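Local coordinates for protein plasmodium falciparum gamete antigen 27/25 (Plasmodium falciparum, PDB 1N81) that is essential for sexual development of the malaria parasite as a gametocyte protein, though its biochemical activity is unknown and may involve forming dimers, at residues V78-I81 with S82-I86; V126-K129 with K130-N134; P10-P13 with R14-K17. One frame throughout, in Å; residues are numbered along the deposited sequence.

Interaction 1: residues V78-I81 with S82-I86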
ATOM      1  N   VAL A  78      -6.954  -4.253  -5.227  1.00 36.47           N
ATOM      2  CA  VAL A  78      -7.195  -5.697  -5.178  1.00 38.90           C
ATOM      3  C   VAL A  78      -5.986  -6.453  -5.742  1.00 43.60           C
ATOM      4  O   VAL A  78      -5.528  -7.439  -5.146  1.00 32.67           O
ATOM      5  CB  VAL A  78      -8.449  -6.101  -5.978  1.00 43.07           C
ATOM      6  CG1 VAL A  78      -8.581  -7.642  -5.992  1.00 39.66           C
ATOM      7  CG2 VAL A  78      -9.695  -5.479  -5.339  1.00 42.59           C
ATOM      8  N   ASN A  79      -5.474  -5.989  -6.881  1.00 36.64           N
ATOM      9  CA  ASN A  79      -4.311  -6.641  -7.476  1.00 44.91           C
ATOM     10  C   ASN A  79      -3.135  -6.648  -6.514  1.00 44.60           C
ATOM     11  O   ASN A  79      -2.534  -7.695  -6.269  1.00 43.54           O
ATOM     12  CB  ASN A  79      -3.860  -5.945  -8.770  1.00 35.59           C
ATOM     13  CG  ASN A  79      -4.847  -6.111  -9.900  1.00 47.92           C
ATOM     14  OD1 ASN A  79      -5.576  -7.087  -9.945  1.00 47.81           O
ATOM     15  ND2 ASN A  79      -4.863  -5.163 -10.831  1.00 43.13           N
ATOM     16  N   ARG A  80      -2.808  -5.475  -5.972  1.00 37.59           N
ATOM     17  CA  ARG A  80      -1.671  -5.368  -5.052  1.00 33.51           C
ATOM     18  C   ARG A  80      -1.859  -6.278  -3.844  1.00 35.55           C
ATOM     19  O   ARG A  80      -0.914  -6.914  -3.383  1.00 37.75           O
ATOM     20  CB  ARG A  80      -1.457  -3.908  -4.598  1.00 27.12           C
ATOM     21  CG  ARG A  80      -0.729  -3.021  -5.652  1.00 24.34           C
ATOM     22  CD  ARG A  80      -0.337  -1.685  -5.016  1.00 26.31           C
ATOM     23  NE  ARG A  80      -1.512  -0.940  -4.548  1.00 28.42           N
ATOM     24  CZ  ARG A  80      -2.201  -0.094  -5.301  1.00 35.96           C
ATOM     25  NH1 ARG A  80      -1.821   0.109  -6.560  1.00 31.29           N
ATOM     26  NH2 ARG A  80      -3.242   0.568  -4.790  1.00 30.42           N
ATOM     27  N   ILE A  81      -3.081  -6.353  -3.336  1.00 31.63           N
ATOM     28  CA  ILE A  81      -3.328  -7.192  -2.178  1.00 29.68           C
ATOM     29  C   ILE A  81      -3.069  -8.665  -2.545  1.00 35.92           C
ATOM     30  O   ILE A  81      -2.339  -9.369  -1.844  1.00 34.46           O
ATOM     31  CB  ILE A  81      -4.777  -7.006  -1.652  1.00 32.49           C
ATOM     32  CG1 ILE A  81      -4.910  -5.659  -0.896  1.00 27.14           C
ATOM     33  CG2 ILE A  81      -5.141  -8.167  -0.749  1.00 31.28           C
ATOM     34  CD1 ILE A  81      -6.400  -5.302  -0.458  1.00 23.01           C
ATOM     35  N   SER A  82      -3.653  -9.125  -3.648  1.00 34.78           N
ATOM     36  CA  SER A  82      -3.440 -10.508  -4.052  1.00 45.95           C
ATOM     37  C   SER A  82      -1.940 -10.757  -4.239  1.00 41.23           C
ATOM     38  O   SER A  82      -1.425 -11.789  -3.820  1.00 36.83           O
ATOM     39  CB  SER A  82      -4.196 -10.831  -5.346  1.00 43.11           C
ATOM     40  OG  SER A  82      -4.071 -12.219  -5.614  1.00 57.61           O
ATOM     41  N   ASP A  83      -1.224  -9.814  -4.838  1.00 36.44           N
ATOM     42  CA  ASP A  83       0.202 -10.048  -5.000  1.00 40.92           C
ATOM     43  C   ASP A  83       0.932 -10.185  -3.669  1.00 41.26           C
ATOM     44  O   ASP A  83       1.869 -10.968  -3.556  1.00 38.07           O
ATOM     45  CB  ASP A  83       0.833  -8.956  -5.861  1.00 51.02           C
ATOM     46  CG  ASP A  83       0.363  -9.030  -7.320  1.00 62.30           C
ATOM     47  OD1 ASP A  83      -0.231 -10.071  -7.706  1.00 65.60           O
ATOM     48  OD2 ASP A  83       0.589  -8.065  -8.079  1.00 53.12           O
ATOM     49  N   ARG A  84       0.496  -9.442  -2.655  1.00 33.76           N
ATOM     50  CA  ARG A  84       1.133  -9.526  -1.346  1.00 33.61           C
ATOM     51  C   ARG A  84       0.846 -10.890  -0.747  1.00 35.22           C
ATOM     52  O   ARG A  84       1.702 -11.445  -0.065  1.00 35.22           O
ATOM     53  CB  ARG A  84       0.643  -8.421  -0.392  1.00 37.72           C
ATOM     54  CG  ARG A  84       1.161  -7.007  -0.722  1.00 37.40           C
ATOM     55  CD  ARG A  84       0.727  -5.992   0.357  1.00 33.60           C
ATOM     56  NE  ARG A  84       1.011  -4.640  -0.106  1.00 36.43           N
ATOM     57  CZ  ARG A  84       0.135  -3.849  -0.714  1.00 30.00           C
ATOM     58  NH1 ARG A  84      -1.113  -4.256  -0.927  1.00 28.94           N
ATOM     59  NH2 ARG A  84       0.529  -2.659  -1.136  1.00 32.55           N
ATOM     60  N   LEU A  85      -0.355 -11.427  -0.990  1.00 34.15           N
ATOM     61  CA  LEU A  85      -0.706 -12.749  -0.453  1.00 37.31           C
ATOM     62  C   LEU A  85       0.292 -13.792  -0.986  1.00 37.19           C
ATOM     63  O   LEU A  85       0.852 -14.591  -0.227  1.00 40.83           O
ATOM     64  CB  LEU A  85      -2.120 -13.143  -0.880  1.00 39.66           C
ATOM     65  CG  LEU A  85      -3.236 -12.159  -0.489  1.00 37.17           C
ATOM     66  CD1 LEU A  85      -4.571 -12.737  -0.890  1.00 36.56           C
ATOM     67  CD2 LEU A  85      -3.210 -11.871   0.985  1.00 35.60           C
ATOM     68  N   ILE A  86       0.512 -13.764  -2.296  1.00 38.77           N
ATOM     69  CA  ILE A  86       1.435 -14.695  -2.946  1.00 44.16           C
ATOM     70  C   ILE A  86       2.895 -14.430  -2.537  1.00 43.49           C
ATOM     71  O   ILE A  86       3.671 -15.359  -2.380  1.00 45.86           O
ATOM     72  CB  ILE A  86       1.254 -14.631  -4.478  1.00 39.89           C
ATOM     73  CG1 ILE A  86      -0.086 -15.299  -4.829  1.00 36.56           C
ATOM     74  CG2 ILE A  86       2.414 -15.294  -5.191  1.00 37.56           C
ATOM     75  CD1 ILE A  86      -0.454 -15.209  -6.279  1.00 50.43           C
TER
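Arg80 and Arg84, one helical turn apart, lie side by side and point the same way from the helix. Their guanidinium planes are turned 67° against each other: Arg84 NH2 comes to an edge of the Arg80 group, near its plane, and stays 4.3 Å from Arg80 NE. Arg84 also reaches back over its neighbour's aliphatic base, with Arg84 NH1 3.7 Å from Arg80 CB. Arg84 runs extended from CG to NE, whereas Arg80 bends at chi3 (-61°), and the two heads end up turned against each other rather than stacked. Glu22 forms salt bridges to both arginines and Glu109 to a second nitrogen of Arg84, so the two guanidinium groups gather round acids, which probably stabilise their charge inside the protein. Arginine suits such a buried place, since its several N-H groups can serve several partners while its methylenes pack.

On another side of the turn Ile81 CG2 approaches Leu85 CG at 4.4 Å, a loose apolar i to i+4 pair. Ordinary alpha-helical bonds run beneath, from Ser82 N to Val78 O (2.9 Å) and from Leu85 N to Ile81 O (3.0 Å). Small Ser82 turns its hydroxyl to the carbonyl of Leu47. Helix 71-89 packs here against three others: helix 13-35 meets Arg84 and Leu85, helix 50-63 meets Val78 and Ile81, and helix 156-173 packs on both arginines.

Interaction 2: residues V126-K129 with K130-N134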
ATOM      1  N   VAL A 126       5.185  18.764 -12.084  1.00 60.37           N
ATOM      2  CA  VAL A 126       4.512  17.471 -12.120  1.00 59.52           C
ATOM      3  C   VAL A 126       5.499  16.415 -12.607  1.00 61.57           C
ATOM      4  O   VAL A 126       5.394  15.240 -12.254  1.00 54.43           O
ATOM      5  CB  VAL A 126       3.290  17.503 -13.066  1.00 54.92           C
ATOM      6  CG1 VAL A 126       2.737  16.122 -13.279  1.00 47.78           C
ATOM      7  CG2 VAL A 126       2.216  18.372 -12.470  1.00 60.06           C
ATOM      8  N   LYS A 127       6.470  16.847 -13.411  1.00 56.26           N
ATOM      9  CA  LYS A 127       7.470  15.940 -13.947  1.00 53.31           C
ATOM     10  C   LYS A 127       8.369  15.411 -12.843  1.00 49.22           C
ATOM     11  O   LYS A 127       8.750  14.250 -12.862  1.00 45.13           O
ATOM     12  CB  LYS A 127       8.348  16.639 -14.982  1.00 57.09           C
ATOM     13  CG  LYS A 127       9.335  15.707 -15.639  1.00 61.74           C
ATOM     14  CD  LYS A 127      10.316  16.474 -16.491  1.00 74.25           C
ATOM     15  CE  LYS A 127      11.329  15.537 -17.103  1.00 79.97           C
ATOM     16  NZ  LYS A 127      12.435  16.286 -17.759  1.00 86.56           N
ATOM     17  N   GLU A 128       8.730  16.287 -11.911  1.00 53.78           N
ATOM     18  CA  GLU A 128       9.585  15.917 -10.795  1.00 52.25           C
ATOM     19  C   GLU A 128       8.755  15.027  -9.836  1.00 47.80           C
ATOM     20  O   GLU A 128       9.268  14.053  -9.292  1.00 43.29           O
ATOM     21  CB  GLU A 128      10.106  17.200 -10.123  1.00 48.64           C
ATOM     22  CG  GLU A 128      10.950  17.010  -8.851  1.00 49.53           C
ATOM     23  CD  GLU A 128      12.203  16.184  -9.068  1.00 52.43           C
ATOM     24  OE1 GLU A 128      12.412  15.670 -10.193  1.00 51.52           O
ATOM     25  OE2 GLU A 128      12.980  16.037  -8.095  1.00 51.20           O
ATOM     26  N   LYS A 129       7.473  15.338  -9.668  1.00 38.89           N
ATOM     27  CA  LYS A 129       6.614  14.534  -8.814  1.00 44.98           C
ATOM     28  C   LYS A 129       6.606  13.099  -9.345  1.00 49.87           C
ATOM     29  O   LYS A 129       6.703  12.134  -8.582  1.00 50.24           O
ATOM     30  CB  LYS A 129       5.186  15.081  -8.794  1.00 37.59           C
ATOM     31  CG  LYS A 129       5.047  16.418  -8.129  1.00 37.28           C
ATOM     32  CD  LYS A 129       3.594  16.769  -8.040  1.00 38.90           C
ATOM     33  CE  LYS A 129       3.400  18.197  -7.524  1.00 49.14           C
ATOM     34  NZ  LYS A 129       3.915  18.413  -6.135  1.00 48.65           N
ATOM     35  N   LYS A 130       6.519  12.958 -10.663  1.00 48.38           N
ATOM     36  CA  LYS A 130       6.500  11.633 -11.260  1.00 39.42           C
ATOM     37  C   LYS A 130       7.849  10.938 -11.080  1.00 40.89           C
ATOM     38  O   LYS A 130       7.896   9.742 -10.730  1.00 40.06           O
ATOM     39  CB  LYS A 130       6.113  11.707 -12.749  1.00 46.26           C
ATOM     40  CG  LYS A 130       6.208  10.373 -13.487  1.00 50.55           C
ATOM     41  CD  LYS A 130       5.730  10.471 -14.945  1.00 55.42           C
ATOM     42  CE  LYS A 130       5.675   9.074 -15.600  1.00 69.93           C
ATOM     43  NZ  LYS A 130       4.870   9.014 -16.867  1.00 69.24           N
ATOM     44  N   ARG A 131       8.941  11.665 -11.313  1.00 34.04           N
ATOM     45  CA  ARG A 131      10.257  11.076 -11.133  1.00 36.60           C
ATOM     46  C   ARG A 131      10.374  10.530  -9.676  1.00 43.88           C
ATOM     47  O   ARG A 131      10.844   9.397  -9.442  1.00 40.40           O
ATOM     48  CB  ARG A 131      11.342  12.106 -11.341  1.00 37.65           C
ATOM     49  CG  ARG A 131      12.726  11.490 -11.241  1.00 46.70           C
ATOM     50  CD  ARG A 131      13.795  12.567 -11.148  1.00 49.40           C
ATOM     51  NE  ARG A 131      13.824  13.230  -9.843  1.00 53.09           N
ATOM     52  CZ  ARG A 131      14.180  12.633  -8.699  1.00 45.72           C
ATOM     53  NH1 ARG A 131      14.552  11.351  -8.684  1.00 42.62           N
ATOM     54  NH2 ARG A 131      14.150  13.315  -7.566  1.00 48.41           N
ATOM     55  N   ILE A 132       9.929  11.330  -8.707  1.00 42.38           N
ATOM     56  CA  ILE A 132      10.010  10.922  -7.305  1.00 48.56           C
ATOM     57  C   ILE A 132       9.214   9.640  -7.056  1.00 37.74           C
ATOM     58  O   ILE A 132       9.727   8.722  -6.434  1.00 36.00           O
ATOM     59  CB  ILE A 132       9.552  12.070  -6.352  1.00 43.74           C
ATOM     60  CG1 ILE A 132      10.559  13.217  -6.427  1.00 36.58           C
ATOM     61  CG2 ILE A 132       9.509  11.579  -4.879  1.00 42.17           C
ATOM     62  CD1 ILE A 132      10.088  14.518  -5.760  1.00 37.27           C
ATOM     63  N   MET A 133       7.993   9.563  -7.589  1.00 40.27           N
ATOM     64  CA  MET A 133       7.154   8.374  -7.423  1.00 42.27           C
ATOM     65  C   MET A 133       7.864   7.103  -7.894  1.00 39.20           C
ATOM     66  O   MET A 133       7.660   6.007  -7.343  1.00 33.65           O
ATOM     67  CB  MET A 133       5.857   8.522  -8.210  1.00 34.68           C
ATOM     68  CG  MET A 133       4.934   9.585  -7.679  1.00 42.32           C
ATOM     69  SD  MET A 133       3.399   9.635  -8.622  1.00 40.37           S
ATOM     70  CE  MET A 133       2.457  10.786  -7.670  1.00 37.69           C
ATOM     71  N   ASN A 134       8.720   7.269  -8.897  1.00 35.97           N
ATOM     72  CA  ASN A 134       9.453   6.155  -9.483  1.00 35.13           C
ATOM     73  C   ASN A 134      10.889   6.058  -8.980  1.00 38.15           C
ATOM     74  O   ASN A 134      11.625   5.186  -9.420  1.00 37.45           O
ATOM     75  CB  ASN A 134       9.474   6.288 -11.039  1.00 38.40           C
ATOM     76  CG  ASN A 134       8.084   6.118 -11.675  1.00 48.03           C
ATOM     77  OD1 ASN A 134       7.447   5.103 -11.492  1.00 45.28           O
ATOM     78  ND2 ASN A 134       7.630   7.117 -12.437  1.00 51.25           N
TER
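Glu128 and Arg131 both start with CG anti to the backbone N and then bend, Glu128 at chi2 (60°) and Arg131 at chi3 (73°), which lays the two chains side by side with their charged ends together. The resulting i to i+3 salt bridge is bidentate and side-on. Arg131 NE donates to Glu128 OE1 at 2.8 Å, on the syn side but out of the carboxylate plane, and Arg131 NH2 to Glu128 OE2 at 3.0 Å from above that plane. Both oxygens lie close to the guanidinium plane, yet the two flat groups are 42° apart, a twisted grip rather than a coplanar one. Asp135 holds Arg131 NH1, so the guanidinium has acids at two places and its rotation is restricted.

Ile132 crosses Glu128 obliquely, its CD1 4.1 Å from Glu128 CG; a bulky apolar chain suits this buried position. Lys129 is buried too, and a lysine can be accommodated there because its ammonium nitrogen bonds to the carbonyls of Val120 and Ala123. Lys127, Lys130 and Arg131 are exposed, while Ile132 and Met133 are set against two other helices: both pack on helix 96-122, and Met133 also on helix 156-173.

Interaction 3: residues P10-P13 with R14-K17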
ATOM      1  N   PRO A  10       1.260  18.380   6.227  1.00 97.96           N
ATOM      2  CA  PRO A  10       0.027  17.605   6.327  1.00 90.75           C
ATOM      3  C   PRO A  10       0.032  16.466   5.306  1.00 85.48           C
ATOM      4  O   PRO A  10      -0.331  16.675   4.145  1.00 89.47           O
ATOM      5  CB  PRO A  10      -1.059  18.637   6.027  1.00 93.62           C
ATOM      6  CG  PRO A  10      -0.455  19.922   6.527  1.00 95.22           C
ATOM      7  CD  PRO A  10       0.973  19.814   6.028  1.00 97.94           C
ATOM      8  N   LEU A  11       0.508  15.289   5.718  1.00 66.78           N
ATOM      9  CA  LEU A  11       0.469  14.111   4.852  1.00 57.92           C
ATOM     10  C   LEU A  11      -0.925  14.210   4.205  1.00 40.22           C
ATOM     11  O   LEU A  11      -1.881  14.551   4.899  1.00 38.71           O
ATOM     12  CB  LEU A  11       0.527  12.842   5.718  1.00 48.70           C
ATOM     13  CG  LEU A  11       0.163  11.491   5.085  1.00 49.32           C
ATOM     14  CD1 LEU A  11       1.293  11.044   4.171  1.00 47.64           C
ATOM     15  CD2 LEU A  11      -0.059  10.446   6.152  1.00 47.01           C
ATOM     16  N   SER A  12      -1.062  13.948   2.906  1.00 44.75           N
ATOM     17  CA  SER A  12      -2.390  14.014   2.294  1.00 38.79           C
ATOM     18  C   SER A  12      -3.384  13.078   2.990  1.00 44.34           C
ATOM     19  O   SER A  12      -3.087  11.897   3.184  1.00 37.61           O
ATOM     20  CB  SER A  12      -2.320  13.622   0.816  1.00 39.85           C
ATOM     21  OG  SER A  12      -3.607  13.208   0.388  1.00 48.67           O
ATOM     22  N   PRO A  13      -4.583  13.578   3.364  1.00 41.42           N
ATOM     23  CA  PRO A  13      -5.529  12.678   4.027  1.00 39.26           C
ATOM     24  C   PRO A  13      -5.948  11.543   3.092  1.00 46.02           C
ATOM     25  O   PRO A  13      -6.318  10.463   3.563  1.00 39.04           O
ATOM     26  CB  PRO A  13      -6.705  13.589   4.387  1.00 40.49           C
ATOM     27  CG  PRO A  13      -6.020  14.924   4.598  1.00 48.09           C
ATOM     28  CD  PRO A  13      -5.055  14.973   3.427  1.00 48.96           C
ATOM     29  N   ARG A  14      -5.897  11.785   1.779  1.00 38.30           N
ATOM     30  CA  ARG A  14      -6.260  10.740   0.815  1.00 41.45           C
ATOM     31  C   ARG A  14      -5.269   9.558   0.880  1.00 29.07           C
ATOM     32  O   ARG A  14      -5.678   8.394   0.819  1.00 35.11           O
ATOM     33  CB  ARG A  14      -6.258  11.260  -0.619  1.00 47.15           C
ATOM     34  CG  ARG A  14      -6.775  10.186  -1.539  1.00 38.89           C
ATOM     35  CD  ARG A  14      -6.744  10.565  -3.012  1.00 39.86           C
ATOM     36  NE  ARG A  14      -7.838   9.839  -3.601  1.00 48.78           N
ATOM     37  CZ  ARG A  14      -7.713   8.989  -4.589  1.00 42.78           C
ATOM     38  NH1 ARG A  14      -6.526   8.774  -5.120  1.00 68.73           N
ATOM     39  NH2 ARG A  14      -8.763   8.315  -5.002  1.00 42.91           N
ATOM     40  N   ILE A  15      -3.985   9.874   0.993  1.00 30.62           N
ATOM     41  CA  ILE A  15      -2.942   8.851   1.110  1.00 32.70           C
ATOM     42  C   ILE A  15      -3.197   8.063   2.399  1.00 38.68           C
ATOM     43  O   ILE A  15      -3.222   6.831   2.410  1.00 33.31           O
ATOM     44  CB  ILE A  15      -1.563   9.500   1.196  1.00 32.65           C
ATOM     45  CG1 ILE A  15      -1.165  10.040  -0.184  1.00 38.04           C
ATOM     46  CG2 ILE A  15      -0.531   8.492   1.689  1.00 34.22           C
ATOM     47  CD1 ILE A  15      -0.797   8.947  -1.176  1.00 41.08           C
ATOM     48  N   ARG A  16      -3.433   8.798   3.480  1.00 35.03           N
ATOM     49  CA  ARG A  16      -3.676   8.187   4.790  1.00 38.90           C
ATOM     50  C   ARG A  16      -4.862   7.226   4.761  1.00 40.08           C
ATOM     51  O   ARG A  16      -4.760   6.099   5.263  1.00 39.80           O
ATOM     52  CB  ARG A  16      -3.877   9.307   5.828  1.00 47.34           C
ATOM     53  CG  ARG A  16      -4.184   8.901   7.256  1.00 63.00           C
ATOM     54  CD  ARG A  16      -4.124  10.163   8.140  1.00 77.91           C
ATOM     55  NE  ARG A  16      -4.309   9.896   9.570  1.00 87.69           N
ATOM     56  CZ  ARG A  16      -3.931  10.723  10.543  1.00 90.41           C
ATOM     57  NH1 ARG A  16      -3.342  11.876  10.248  1.00 85.85           N
ATOM     58  NH2 ARG A  16      -4.140  10.396  11.812  1.00 93.13           N
ATOM     59  N   LYS A  17      -5.986   7.657   4.177  1.00 34.04           N
ATOM     60  CA  LYS A  17      -7.159   6.787   4.109  1.00 36.67           C
ATOM     61  C   LYS A  17      -7.044   5.619   3.123  1.00 35.59           C
ATOM     62  O   LYS A  17      -7.378   4.476   3.468  1.00 38.94           O
ATOM     63  CB  LYS A  17      -8.429   7.588   3.790  1.00 34.83           C
ATOM     64  CG  LYS A  17      -8.846   8.526   4.936  1.00 52.80           C
ATOM     65  CD  LYS A  17      -9.956   9.463   4.516  1.00 61.90           C
ATOM     66  CE  LYS A  17     -10.301  10.461   5.606  1.00 72.87           C
ATOM     67  NZ  LYS A  17     -11.233  11.495   5.073  1.00 70.79           N
TER
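The backbone passes from extended Leu11 and Ser12 (psi 130° at Ser12) into helical Pro13, and the first turn closes with Arg16 N bonded to Ser12 O at 3.1 Å and Lys17 N to Pro13 O at 2.9 Å. Ser12 is the N-cap. Its OG swings anti to the backbone N (chi1 158°), across the start of the helix, and accepts two weak bonds: from Arg14 N at 3.0 Å, bent to 127°, and from Ile15 N, longer at 3.4 Å but straighter. Serine suits this place because its short hydroxyl can reach amides that have no preceding turn to supply carbonyls. Proline suits the next position, where its ring fixes phi near the helical value and its nitrogen has no hydrogen needing a partner.

Leu11 folds back over the turn and divides its two methyls, CD1 meeting Ile15 CG2 at 4.0 Å and CD2 meeting Arg16 CB at the same distance. It crosses both side chains at about a right angle, making a small apolar contact beside the cap, with Leu11 leaning on Ile15 and on the aliphatic base of Arg16. Arg14 runs extended away from the turn to the carbonyls of Val173 and Leu68. The start of helix 13-35 is thereby tied to its surroundings: Leu11 and Ile15 rest on helix 96-122, and Ile15 lies also against Phe169 and Val173 at the end of helix 156-173.

How the interactions relate
All three contacts are local, each within a turn or two of backbone, and they follow the chain in the order interaction 3, interaction 1, interaction 2. None touches another: centres of interactions 1 and 2 are about 25 Å apart, those of 1 and 3 about 22 Å, and those of 2 and 3 about 18 Å, with about 7 Å between nearest atoms in the last pair. Helix 156-173 links them, packing on the arginines of 78-86, on Met133 and on Ile15. Helix 13-35, which interaction 3 begins, later supplies Glu22 to interaction 1. Helix 96-122 receives side chains from interactions 2 and 3 and contributes Glu109 to interaction 1.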